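Local coordinates for ABC transporter (Caldanaerobius, PDB 4G68), which probably serves as the extracellular solute-binding protein of an ABC transporter, capturing xylan-derived sugars for import by a thermophilic bacterium, at residues 199-204 against 404-409; 251-256 against 411-415. Numbering follows the deposited sequence.

Overall arrangement
Both contacts hang on helix 398-412 of a solute-binding protein of the periplasmic-binding-protein class, and both lie on the same side of the chain's centre, their own centres about 11 Å apart. Contact 1, only partly buried though about 14 Å from the chain centre, sets the start of helix 201-215 against the helix body and mixes acids, a lysine and a water with methionine, valine and alanine. Contact 2, although farther out at about 21 Å, is the buried one; it joins the loop before helix 260-268 to the helix end through phenylalanines, with an exposed methionine beside them. The two meet where Gly203 O lies 3.2 Å from Phe412 CE1; the mixed contact on the helix body gives way to an apolar, aromatic one at its end.

Contact 1: residues 199-204 against 404-409; sequences DEWPGM and HKDLVA
This is a helix-to-helix contact in the solute-binding fold, in which the N-terminal turn of helix 201-215 packs on the middle of helix 398-412 and the two segments bury 400 Å². Glu200 is the N-cap residue, with phi/psi 66/-37°; Trp201 to Met204 are helical, as is all of 404-409. The register pairs the CA atoms of Glu200 and Lys405 at 5.6 Å and those of Met204 and Val408 at 6.1 Å. Gly203, without a side chain, allows close approach: Val408 CG1 lies 4.0 Å from Gly203 O, and it is also 4.0 Å from Met204 CA. Met204, chi1 t, brings its flexible thioether SD to 3.5 Å from His404 CD2, obliquely to a ring that stacks on Trp392 and bonds Asp208 through NE2. The aliphatic chain of Lys405 (m, t, p, t) spans the partly exposed margin, CG 3.9 Å from Met204 SD and CE 3.7 Å from Asp199 O. A water links Lys405 NZ weakly to Glu200 OE1. Small Ala409 admits the same carboxylate, its CB 3.9 Å from Glu200 OE2. Asp406, chi1 m, is hydrogen-bonded through OD1 to Gln402; Asp406 OD1 lies 2.7 Å from Glu200 OE1.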
loop_
_atom_site.group_PDB
_atom_site.type_symbol
_atom_site.label_atom_id
_atom_site.label_comp_id
_atom_site.label_asym_id
_atom_site.label_seq_id
_atom_site.Cartn_x
_atom_site.Cartn_y
_atom_site.Cartn_z
ATOM N N ASP C 199 5.533 -4.073 -12.500
ATOM C CA ASP C 199 4.676 -2.934 -12.383
ATOM C C ASP C 199 5.351 -1.856 -11.556
ATOM O O ASP C 199 4.742 -0.868 -11.269
ATOM C CB ASP C 199 3.277 -3.370 -11.843
ATOM C CG ASP C 199 2.555 -4.355 -12.806
ATOM O OD1 ASP C 199 2.431 -4.011 -14.002
ATOM O OD2 ASP C 199 2.083 -5.456 -12.393
ATOM N N GLU C 200 6.633 -2.054 -11.201
ATOM C CA GLU C 200 7.531 -1.036 -10.537
ATOM C C GLU C 200 7.205 -0.555 -9.123
ATOM O O GLU C 200 8.115 -0.260 -8.328
ATOM C CB GLU C 200 7.789 0.165 -11.455
ATOM C CG GLU C 200 8.027 -0.303 -12.886
ATOM C CD GLU C 200 8.453 0.817 -13.808
ATOM O OE1 GLU C 200 8.192 1.993 -13.475
ATOM O OE2 GLU C 200 9.073 0.507 -14.864
ATOM N N TRP C 201 5.909 -0.410 -8.830
ATOM C CA TRP C 201 5.540 -0.004 -7.507
ATOM C C TRP C 201 6.009 -0.954 -6.389
ATOM O O TRP C 201 6.479 -0.484 -5.407
ATOM C CB TRP C 201 4.070 0.463 -7.390
ATOM C CG TRP C 201 3.105 -0.646 -7.445
ATOM C CD1 TRP C 201 2.381 -1.106 -8.547
ATOM C CD2 TRP C 201 2.781 -1.550 -6.356
ATOM N NE1 TRP C 201 1.629 -2.190 -8.208
ATOM C CE2 TRP C 201 1.820 -2.508 -6.897
ATOM C CE3 TRP C 201 3.127 -1.617 -4.992
ATOM C CZ2 TRP C 201 1.292 -3.536 -6.119
ATOM C CZ3 TRP C 201 2.592 -2.634 -4.237
ATOM C CH2 TRP C 201 1.682 -3.570 -4.783
ATOM N N PRO C 202 5.939 -2.273 -6.555
ATOM C CA PRO C 202 6.368 -3.072 -5.386
ATOM C C PRO C 202 7.844 -2.856 -4.969
ATOM O O PRO C 202 8.114 -2.753 -3.783
ATOM C CB PRO C 202 6.100 -4.507 -5.822
ATOM C CG PRO C 202 5.123 -4.405 -6.929
ATOM C CD PRO C 202 5.496 -3.142 -7.660
ATOM N N GLY C 203 8.786 -2.769 -5.926
ATOM C CA GLY C 203 10.202 -2.545 -5.583
ATOM C C GLY C 203 10.484 -1.157 -5.068
ATOM O O GLY C 203 11.521 -0.909 -4.356
ATOM N N MET C 204 9.611 -0.231 -5.499
ATOM C CA MET C 204 9.668 1.152 -5.118
ATOM C C MET C 204 9.516 1.220 -3.567
ATOM O O MET C 204 10.280 1.861 -2.946
ATOM C CB MET C 204 8.524 1.876 -5.856
ATOM C CG MET C 204 8.690 3.354 -6.038
ATOM S SD MET C 204 7.130 4.287 -5.767
ATOM C CE MET C 204 6.710 3.624 -4.126
ATOM N N HIS C 404 9.930 8.500 -10.503
ATOM C CA HIS C 404 10.420 7.706 -9.375
ATOM C C HIS C 404 10.358 6.230 -9.672
ATOM O O HIS C 404 11.365 5.549 -9.605
ATOM C CB HIS C 404 9.649 8.053 -8.084
ATOM C CG HIS C 404 10.206 7.381 -6.835
ATOM N ND1 HIS C 404 11.527 7.245 -6.616
ATOM C CD2 HIS C 404 9.569 6.770 -5.780
ATOM C CE1 HIS C 404 11.724 6.593 -5.482
ATOM N NE2 HIS C 404 10.527 6.310 -4.951
ATOM N N LYS C 405 9.172 5.729 -10.030
ATOM C CA LYS C 405 9.014 4.312 -10.350
ATOM C C LYS C 405 9.964 3.838 -11.419
ATOM O O LYS C 405 10.500 2.720 -11.304
ATOM C CB LYS C 405 7.579 3.990 -10.774
ATOM C CG LYS C 405 6.582 4.030 -9.636
ATOM C CD LYS C 405 5.153 3.984 -10.128
ATOM C CE LYS C 405 4.821 2.769 -10.957
ATOM N NZ LYS C 405 3.493 3.018 -11.543
ATOM N N ASP C 406 10.189 4.648 -12.466
ATOM C CA ASP C 406 11.028 4.151 -13.599
ATOM C C ASP C 406 12.497 4.072 -13.246
ATOM O O ASP C 406 13.183 3.048 -13.577
ATOM C CB ASP C 406 10.877 4.981 -14.883
ATOM C CG ASP C 406 9.479 4.929 -15.451
ATOM O OD1 ASP C 406 8.794 3.895 -15.262
ATOM O OD2 ASP C 406 9.045 5.939 -16.066
ATOM N N LEU C 407 12.945 5.106 -12.529
ATOM C CA LEU C 407 14.300 5.229 -12.058
ATOM C C LEU C 407 14.647 4.269 -10.926
ATOM O O LEU C 407 15.771 3.849 -10.788
ATOM C CB LEU C 407 14.528 6.678 -11.556
ATOM C CG LEU C 407 14.605 7.855 -12.566
ATOM C CD1 LEU C 407 14.803 9.193 -11.854
ATOM C CD2 LEU C 407 15.651 7.641 -13.663
ATOM N N VAL C 408 13.717 4.026 -10.019
ATOM C CA VAL C 408 14.012 2.988 -9.029
ATOM C C VAL C 408 14.165 1.711 -9.841
ATOM O O VAL C 408 15.037 0.896 -9.527
ATOM C CB VAL C 408 12.969 2.870 -7.871
ATOM C CG1 VAL C 408 13.150 1.546 -7.096
ATOM C CG2 VAL C 408 13.106 4.034 -6.892
ATOM N N ALA C 409 13.315 1.511 -10.857
ATOM C CA ALA C 409 13.404 0.259 -11.629
ATOM C C ALA C 409 14.837 0.109 -12.197
ATOM O O ALA C 409 15.479 -0.897 -11.978
ATOM C CB ALA C 409 12.342 0.184 -12.717
HETATM O O HOH W 1 4.873 1.916 -14.370
#

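Contact 2: residues 251-256 against 411-415; sequences FDSGFM and LFAKQ
Residues 251-256 begin with extended Phe251 (phi/psi -118/145°), make a type I beta turn from Asp252 to Phe255, closed by Phe255 N to Asp252 O at 3.2 Å, and pass into a 3-10 segment at 255-256. Opposite, helix 398-412 ends with Phe412; Lys414 takes positive phi (62/29°) in a Schellman motif, its N bonded to Leu411 O at 3.2 Å. The nearest CA atoms, of Met256 and Ala413, are 7.9 Å apart, a gap filled by side chains. The turn places Phe251 (chi1 m) and Phe255 (chi1 p) so that both CA-to-CB bonds point toward the helix end, and Phe412 (chi1 m) points back at them, forming an aromatic cluster. The edge of Phe412 meets the face of Phe251 in an offset edge-to-face pair, centroids 5.6 Å apart and planes at 66°, with Phe251 CE2 to Phe412 CE2 3.7 Å. Phe255 lies obliquely, its CE1 3.6 Å from Phe412 CD2. Leu195 touches all three phenylalanines. Exposed Met256 flanks the cluster, its SD 3.6 Å from Ala413 CB, where a methyl suits the short space. With no hydrogen bond across the segments, loop and helix end are joined by apolar side-chain contacts, among the rings and between Met256 and Ala413.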
loop_
_atom_site.group_PDB
_atom_site.type_symbol
_atom_site.label_atom_id
_atom_site.label_comp_id
_atom_site.label_asym_id
_atom_site.label_seq_id
_atom_site.Cartn_x
_atom_site.Cartn_y
_atom_site.Cartn_z
ATOM N N PHE C 251 17.189 -11.293 -4.930
ATOM C CA PHE C 251 16.054 -11.546 -5.846
ATOM C C PHE C 251 16.322 -12.646 -6.854
ATOM O O PHE C 251 17.447 -12.786 -7.329
ATOM C CB PHE C 251 15.550 -10.232 -6.515
ATOM C CG PHE C 251 15.440 -9.061 -5.517
ATOM C CD1 PHE C 251 14.396 -9.018 -4.551
ATOM C CD2 PHE C 251 16.407 -8.017 -5.506
ATOM C CE1 PHE C 251 14.355 -7.993 -3.605
ATOM C CE2 PHE C 251 16.347 -6.996 -4.574
ATOM C CZ PHE C 251 15.335 -6.968 -3.628
ATOM N N ASP C 252 15.304 -13.417 -7.196
ATOM C CA ASP C 252 15.411 -14.396 -8.273
ATOM C C ASP C 252 15.837 -13.695 -9.572
ATOM O O ASP C 252 15.514 -12.530 -9.785
ATOM C CB ASP C 252 14.087 -15.095 -8.511
ATOM C CG ASP C 252 13.832 -16.247 -7.532
ATOM O OD1 ASP C 252 14.755 -17.053 -7.214
ATOM O OD2 ASP C 252 12.663 -16.360 -7.091
ATOM N N SER C 253 16.550 -14.401 -10.438
ATOM C CA SER C 253 17.000 -13.842 -11.726
ATOM C C SER C 253 15.903 -13.040 -12.523
ATOM O O SER C 253 16.123 -11.896 -12.930
ATOM C CB SER C 253 17.645 -14.957 -12.586
ATOM O OG SER C 253 18.630 -15.704 -11.845
ATOM N N GLY C 254 14.727 -13.621 -12.721
ATOM C CA GLY C 254 13.665 -12.935 -13.493
ATOM C C GLY C 254 12.664 -12.041 -12.752
ATOM O O GLY C 254 11.532 -11.781 -13.253
ATOM N N PHE C 255 13.063 -11.539 -11.582
ATOM C CA PHE C 255 12.128 -10.775 -10.717
ATOM C C PHE C 255 11.526 -9.569 -11.439
ATOM O O PHE C 255 10.371 -9.239 -11.188
ATOM C CB PHE C 255 12.789 -10.402 -9.371
ATOM C CG PHE C 255 13.804 -9.271 -9.445
ATOM C CD1 PHE C 255 13.498 -8.035 -8.935
ATOM C CD2 PHE C 255 15.067 -9.450 -10.006
ATOM C CE1 PHE C 255 14.397 -7.001 -8.977
ATOM C CE2 PHE C 255 15.991 -8.408 -10.027
ATOM C CZ PHE C 255 15.648 -7.186 -9.539
ATOM N N MET C 256 12.294 -8.937 -12.354
ATOM C CA MET C 256 11.820 -7.720 -13.073
ATOM C C MET C 256 10.663 -7.998 -14.048
ATOM O O MET C 256 9.924 -7.072 -14.416
ATOM C CB MET C 256 12.953 -6.902 -13.734
ATOM C CG MET C 256 13.683 -5.998 -12.747
ATOM S SD MET C 256 15.202 -5.195 -13.276
ATOM C CE MET C 256 15.987 -6.488 -14.232
ATOM N N LEU C 411 17.632 1.335 -11.004
ATOM C CA LEU C 411 18.484 0.901 -9.888
ATOM C C LEU C 411 18.502 -0.621 -9.712
ATOM O O LEU C 411 19.589 -1.230 -9.612
ATOM C CB LEU C 411 18.076 1.556 -8.552
ATOM C CG LEU C 411 18.386 3.039 -8.325
ATOM C CD1 LEU C 411 17.733 3.510 -7.017
ATOM C CD2 LEU C 411 19.894 3.306 -8.307
ATOM N N PHE C 412 17.316 -1.238 -9.635
ATOM C CA PHE C 412 17.231 -2.715 -9.532
ATOM C C PHE C 412 17.944 -3.410 -10.714
ATOM O O PHE C 412 18.449 -4.562 -10.586
ATOM C CB PHE C 412 15.787 -3.169 -9.500
ATOM C CG PHE C 412 15.130 -3.080 -8.131
ATOM C CD1 PHE C 412 14.298 -1.958 -7.780
ATOM C CD2 PHE C 412 15.344 -4.073 -7.176
ATOM C CE1 PHE C 412 13.674 -1.895 -6.537
ATOM C CE2 PHE C 412 14.717 -4.021 -5.936
ATOM C CZ PHE C 412 13.894 -2.916 -5.599
ATOM N N ALA C 413 17.949 -2.718 -11.854
ATOM C CA ALA C 413 18.354 -3.312 -13.150
ATOM C C ALA C 413 19.817 -3.083 -13.364
ATOM O O ALA C 413 20.377 -3.543 -14.355
ATOM C CB ALA C 413 17.587 -2.691 -14.308
ATOM N N LYS C 414 20.432 -2.355 -12.437
ATOM C CA LYS C 414 21.867 -2.047 -12.507
ATOM C C LYS C 414 22.196 -1.226 -13.770
ATOM O O LYS C 414 23.318 -1.323 -14.296
ATOM C CB LYS C 414 22.694 -3.348 -12.468
ATOM C CG LYS C 414 22.533 -4.187 -11.204
ATOM C CD LYS C 414 23.166 -3.507 -9.995
ATOM C CE LYS C 414 24.667 -3.744 -10.007
ATOM N NZ LYS C 414 25.355 -3.072 -8.878
ATOM N N GLN C 415 21.210 -0.431 -14.234
ATOM C CA GLN C 415 21.352 0.455 -15.414
ATOM C C GLN C 415 21.605 1.928 -15.056
ATOM O O GLN C 415 22.057 2.717 -15.897
ATOM C CB GLN C 415 20.145 0.358 -16.337
ATOM C CG GLN C 415 19.964 -1.000 -16.981
ATOM C CD GLN C 415 18.631 -1.128 -17.681
ATOM O OE1 GLN C 415 18.123 -0.145 -18.241
ATOM N NE2 GLN C 415 18.073 -2.350 -17.673
#